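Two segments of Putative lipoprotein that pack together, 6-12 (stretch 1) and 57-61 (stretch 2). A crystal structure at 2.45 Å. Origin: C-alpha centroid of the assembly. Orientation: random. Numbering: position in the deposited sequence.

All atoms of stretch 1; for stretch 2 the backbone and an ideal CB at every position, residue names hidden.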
ATOM      1  N   SER A   6      -6.534 -16.591   5.634  1.00 67.27           N
ATOM      2  CA  SER A   6      -6.491 -15.681   4.505  1.00 59.06           C
ATOM      3  C   SER A   6      -5.186 -14.890   4.426  1.00 52.22           C
ATOM      4  O   SER A   6      -4.643 -14.430   5.433  1.00 54.05           O
ATOM      5  CB  SER A   6      -7.680 -14.722   4.564  1.00 58.04           C
ATOM      6  OG  SER A   6      -7.751 -14.083   5.826  1.00 61.45           O
ATOM      7  N   LEU A   7      -4.689 -14.746   3.207  1.00 46.02           N
ATOM      8  CA  LEU A   7      -3.504 -13.946   2.962  1.00 42.06           C
ATOM      9  C   LEU A   7      -3.901 -12.503   2.703  1.00 38.85           C
ATOM     10  O   LEU A   7      -3.055 -11.614   2.716  1.00 35.71           O
ATOM     11  CB  LEU A   7      -2.715 -14.513   1.781  1.00 37.83           C
ATOM     12  CG  LEU A   7      -2.359 -15.991   1.968  1.00 39.87           C
ATOM     13  CD1 LEU A   7      -1.820 -16.573   0.689  1.00 35.48           C
ATOM     14  CD2 LEU A   7      -1.338 -16.128   3.073  1.00 39.23           C
ATOM     15  N   ASN A   8      -5.194 -12.271   2.496  1.00 31.44           N
ATOM     16  CA  ASN A   8      -5.675 -10.935   2.164  1.00 31.42           C
ATOM     17  C   ASN A   8      -6.520 -10.254   3.240  1.00 35.14           C
ATOM     18  O   ASN A   8      -7.254  -9.309   2.932  1.00 34.55           O
ATOM     19  CB  ASN A   8      -6.496 -10.996   0.889  1.00 30.21           C
ATOM     20  CG  ASN A   8      -7.739 -11.813   1.054  1.00 34.22           C
ATOM     21  OD1 ASN A   8      -7.788 -12.712   1.893  1.00 38.36           O
ATOM     22  ND2 ASN A   8      -8.762 -11.501   0.273  1.00 33.64           N
ATOM     23  N   TYR A   9      -6.420 -10.734   4.480  1.00 29.02           N
ATOM     24  CA  TYR A   9      -7.233 -10.238   5.584  1.00 29.89           C
ATOM     25  C   TYR A   9      -7.325  -8.713   5.657  1.00 29.30           C
ATOM     26  O   TYR A   9      -8.429  -8.162   5.688  1.00 32.16           O
ATOM     27  CB  TYR A   9      -6.699 -10.774   6.922  1.00 29.85           C
ATOM     28  CG  TYR A   9      -7.505 -10.337   8.134  1.00 30.60           C
ATOM     29  CD1 TYR A   9      -7.124  -9.222   8.897  1.00 28.11           C
ATOM     30  CD2 TYR A   9      -8.650 -11.046   8.529  1.00 33.29           C
ATOM     31  CE1 TYR A   9      -7.866  -8.827  10.009  1.00 29.14           C
ATOM     32  CE2 TYR A   9      -9.396 -10.653   9.651  1.00 34.25           C
ATOM     33  CZ  TYR A   9      -8.996  -9.549  10.372  1.00 33.97           C
ATOM     34  OH  TYR A   9      -9.729  -9.158  11.461  1.00 38.02           O
ATOM     35  N   HIS A  10      -6.180  -8.034   5.680  1.00 26.93           N
ATOM     36  CA  HIS A  10      -6.184  -6.598   5.956  1.00 27.27           C
ATOM     37  C   HIS A  10      -6.618  -5.799   4.742  1.00 28.61           C
ATOM     38  O   HIS A  10      -7.175  -4.706   4.877  1.00 30.07           O
ATOM     39  CB  HIS A  10      -4.805  -6.105   6.416  1.00 24.28           C
ATOM     40  CG  HIS A  10      -4.439  -6.510   7.810  1.00 23.24           C
ATOM     41  ND1 HIS A  10      -5.268  -6.296   8.891  1.00 23.60           N
ATOM     42  CD2 HIS A  10      -3.325  -7.098   8.298  1.00 20.09           C
ATOM     43  CE1 HIS A  10      -4.678  -6.742   9.987  1.00 23.67           C
ATOM     44  NE2 HIS A  10      -3.498  -7.235   9.653  1.00 22.68           N
ATOM     45  N   THR A  11      -6.347  -6.330   3.557  1.00 29.15           N
ATOM     46  CA  THR A  11      -6.704  -5.637   2.315  1.00 31.22           C
ATOM     47  C   THR A  11      -8.217  -5.621   2.102  1.00 33.27           C
ATOM     48  O   THR A  11      -8.785  -4.626   1.669  1.00 34.80           O
ATOM     49  CB  THR A  11      -6.027  -6.290   1.098  1.00 29.99           C
ATOM     50  OG1 THR A  11      -4.612  -6.348   1.326  1.00 28.57           O
ATOM     51  CG2 THR A  11      -6.324  -5.507  -0.174  1.00 28.26           C
ATOM     52  N   LYS A  12      -8.860  -6.737   2.425  1.00 35.90           N
ATOM     53  CA  LYS A  12     -10.310  -6.835   2.370  1.00 40.46           C
ATOM     54  C   LYS A  12     -10.961  -5.803   3.302  1.00 40.55           C
ATOM     55  O   LYS A  12     -11.958  -5.168   2.941  1.00 41.28           O
ATOM     56  CB  LYS A  12     -10.737  -8.264   2.720  1.00 46.88           C
ATOM     57  CG  LYS A  12     -12.181  -8.431   3.138  1.00 55.41           C
ATOM     58  CD  LYS A  12     -12.558  -9.903   3.145  1.00 61.23           C
ATOM     59  CE  LYS A  12     -12.193 -10.549   1.814  1.00 64.07           C
ATOM     60  NZ  LYS A  12     -12.964 -11.800   1.555  1.00 69.84           N
ATOM     61  N   UNK A  57      -2.279 -12.234  -6.260  1.00 31.46           N
ATOM     62  CA  UNK A  57      -1.390 -11.154  -5.855  1.00 28.40           C
ATOM     63  C   UNK A  57      -0.986 -11.270  -4.393  1.00 30.07           C
ATOM     64  O   UNK A  57       0.004 -10.685  -3.974  1.00 32.37           O
ATOM     65  CB  UNK A  57      -2.059  -9.800  -6.104  1.00 28.40           C
ATOM     66  N   UNK A  58      -1.768 -12.009  -3.613  1.00 32.49           N
ATOM     67  CA  UNK A  58      -1.522 -12.150  -2.182  1.00 32.96           C
ATOM     68  C   UNK A  58      -0.595 -13.313  -1.906  1.00 36.30           C
ATOM     69  O   UNK A  58      -0.915 -14.457  -2.217  1.00 37.25           O
ATOM     70  CB  UNK A  58      -2.838 -12.336  -1.424  1.00 32.96           C
ATOM     71  N   UNK A  59       0.560 -13.022  -1.320  1.00 36.64           N
ATOM     72  CA  UNK A  59       1.532 -14.073  -1.042  1.00 39.71           C
ATOM     73  C   UNK A  59       1.771 -14.252   0.459  1.00 45.26           C
ATOM     74  O   UNK A  59       1.259 -13.485   1.277  1.00 44.48           O
ATOM     75  CB  UNK A  59       2.854 -13.760  -1.745  1.00 39.71           C
ATOM     76  N   UNK A  60       2.553 -15.268   0.809  1.00 48.70           N
ATOM     77  CA  UNK A  60       2.877 -15.561   2.202  1.00 52.00           C
ATOM     78  C   UNK A  60       3.897 -14.612   2.822  1.00 48.33           C
ATOM     79  O   UNK A  60       4.607 -13.892   2.117  1.00 45.23           O
ATOM     80  CB  UNK A  60       3.401 -16.994   2.308  1.00 52.00           C
ATOM     81  N   UNK A  61       3.959 -14.628   4.150  1.00 54.25           N
ATOM     82  CA  UNK A  61       4.965 -13.888   4.902  1.00 58.50           C
ATOM     83  C   UNK A  61       6.362 -14.182   4.391  1.00 63.39           C
ATOM     84  O   UNK A  61       6.726 -15.339   4.194  1.00 67.83           O
ATOM     85  CB  UNK A  61       4.872 -14.223   6.392  1.00 58.50           C
TER

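Position 57 lies beyond the reach of stretch 1. Its ideal CB has no atom of that stretch close to it. The backbone angles, phi -74° and psi -21°, are helical in type and suit most residues. Stretch 1 therefore leaves the choice open. The deposited residue is Asn57. Its side chain takes the m rotamer, and its nearest approach is Asn57 CB to Asn8 CB, 8.4 Å. Its amide group finds hydrogen-bond partners elsewhere in the structure.

Position 58 is where the two stretches come closest. Its CA is 5.8 Å from the CA of Leu7, and its CA-to-CB bond points toward stretch 1. The ideal CB sits 3.9 Å from Leu7 CB and 4.5 Å from Asn8 CB. Beyond it, the surface is made of the CB of Asn8 and the side chain of Thr11, where the helix of stretch 1 begins. This surface is mostly carbon, with the hydroxyl of Thr11 at its far side. The extended backbone, phi -89° and psi 119°, favours no single residue. Leucine, isoleucine or methionine could cover part of the surface. A flat aromatic ring could reach along it as far as Thr11.

The deposited residue is Phe58. With chi1 at -62° (m) and chi2 at -84°, its ring lies against Asn8. Asn8 CB stands 3.4 Å from the ring centroid and 12° off the ring normal, so its CH groups meet the face in a CH-pi contact. Thr11 lies at the ring edge, near its plane, with OG1 3.4 Å from Phe58 CE1. That hydroxyl is hydrogen-bonded elsewhere in the structure. At the root of the side chain, Phe58 CB packs on Leu7 CB at 3.9 Å. Leu7 also reaches the backbone, its CD1 3.7 Å from Phe58 O. Phe58 has the largest covered area in the contact, 109 Å².

Position 59 points its CA-to-CB bond away from stretch 1, and no atom of that stretch is close to the ideal CB. The extended backbone would suit a beta-branched residue, but stretch 1 does not select one. The deposited residue is Ile59, chi1 62° (p). Its side chain comes no nearer than 6.0 Å, Ile59 CB to Leu7 CD1, and its contact is made through the backbone. Ile59 O is 4.1 Å from Leu7 CD2. A water lies between the stretches, its oxygen 2.4 Å from Leu7 O and 2.9 Å from Ile59 O, near enough to link the two carbonyls.

Position 60 also points away, yet its ideal CB is 4.9 Å from Leu7 CD2. A side chain that turns back could touch this methyl. Small, polar or apolar groups would all be possible. The deposited residue is Asn60, in the m rotamer. Its end comes nearer than its CB, and OD1 reaches 3.6 Å from Leu7 CD2. This is a van der Waals contact.

Position 61 points sideways, with nothing of stretch 1 near its ideal CB. Many residues would fit. The deposited Glu61 is poorly ordered and makes no contact with stretch 1.

Stretch 2 57-61: NFINE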
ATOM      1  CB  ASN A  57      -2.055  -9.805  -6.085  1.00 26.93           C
ATOM      2  CG  ASN A  57      -2.238  -9.490  -7.553  1.00 27.33           C
ATOM      3  OD1 ASN A  57      -3.364  -9.383  -8.037  1.00 31.09           O
ATOM      4  ND2 ASN A  57      -1.133  -9.332  -8.267  1.00 24.09           N
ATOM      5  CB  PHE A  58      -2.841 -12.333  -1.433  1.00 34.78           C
ATOM      6  CG  PHE A  58      -3.760 -11.162  -1.574  1.00 34.43           C
ATOM      7  CD1 PHE A  58      -3.630 -10.057  -0.736  1.00 33.38           C
ATOM      8  CD2 PHE A  58      -4.722 -11.129  -2.581  1.00 33.79           C
ATOM      9  CE1 PHE A  58      -4.469  -8.945  -0.875  1.00 29.99           C
ATOM     10  CE2 PHE A  58      -5.568 -10.020  -2.724  1.00 30.88           C
ATOM     11  CZ  PHE A  58      -5.436  -8.926  -1.862  1.00 28.65           C
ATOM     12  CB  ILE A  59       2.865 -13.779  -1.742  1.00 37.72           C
ATOM     13  CG1 ILE A  59       3.468 -12.472  -1.216  1.00 30.59           C
ATOM     14  CG2 ILE A  59       2.652 -13.690  -3.229  1.00 32.30           C
ATOM     15  CD1 ILE A  59       4.798 -12.136  -1.799  1.00 30.17           C
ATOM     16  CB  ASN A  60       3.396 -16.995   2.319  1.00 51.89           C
ATOM     17  CG  ASN A  60       2.341 -18.030   1.966  1.00 61.05           C
ATOM     18  OD1 ASN A  60       1.493 -18.375   2.791  1.00 61.20           O
ATOM     19  ND2 ASN A  60       2.388 -18.532   0.733  1.00 62.19           N
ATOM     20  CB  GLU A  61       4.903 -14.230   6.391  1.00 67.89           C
ATOM     21  CG  GLU A  61       3.872 -13.459   7.181  1.00 69.29           C
ATOM     22  CD  GLU A  61       4.197 -13.417   8.665  1.00 76.51           C
ATOM     23  OE1 GLU A  61       5.100 -14.168   9.105  1.00 81.81           O
ATOM     24  OE2 GLU A  61       3.552 -12.629   9.391  1.00 76.95           O
TER
HETATM   25  O   HOH W   1      -0.671 -12.003   2.776  1.00 35.29           O
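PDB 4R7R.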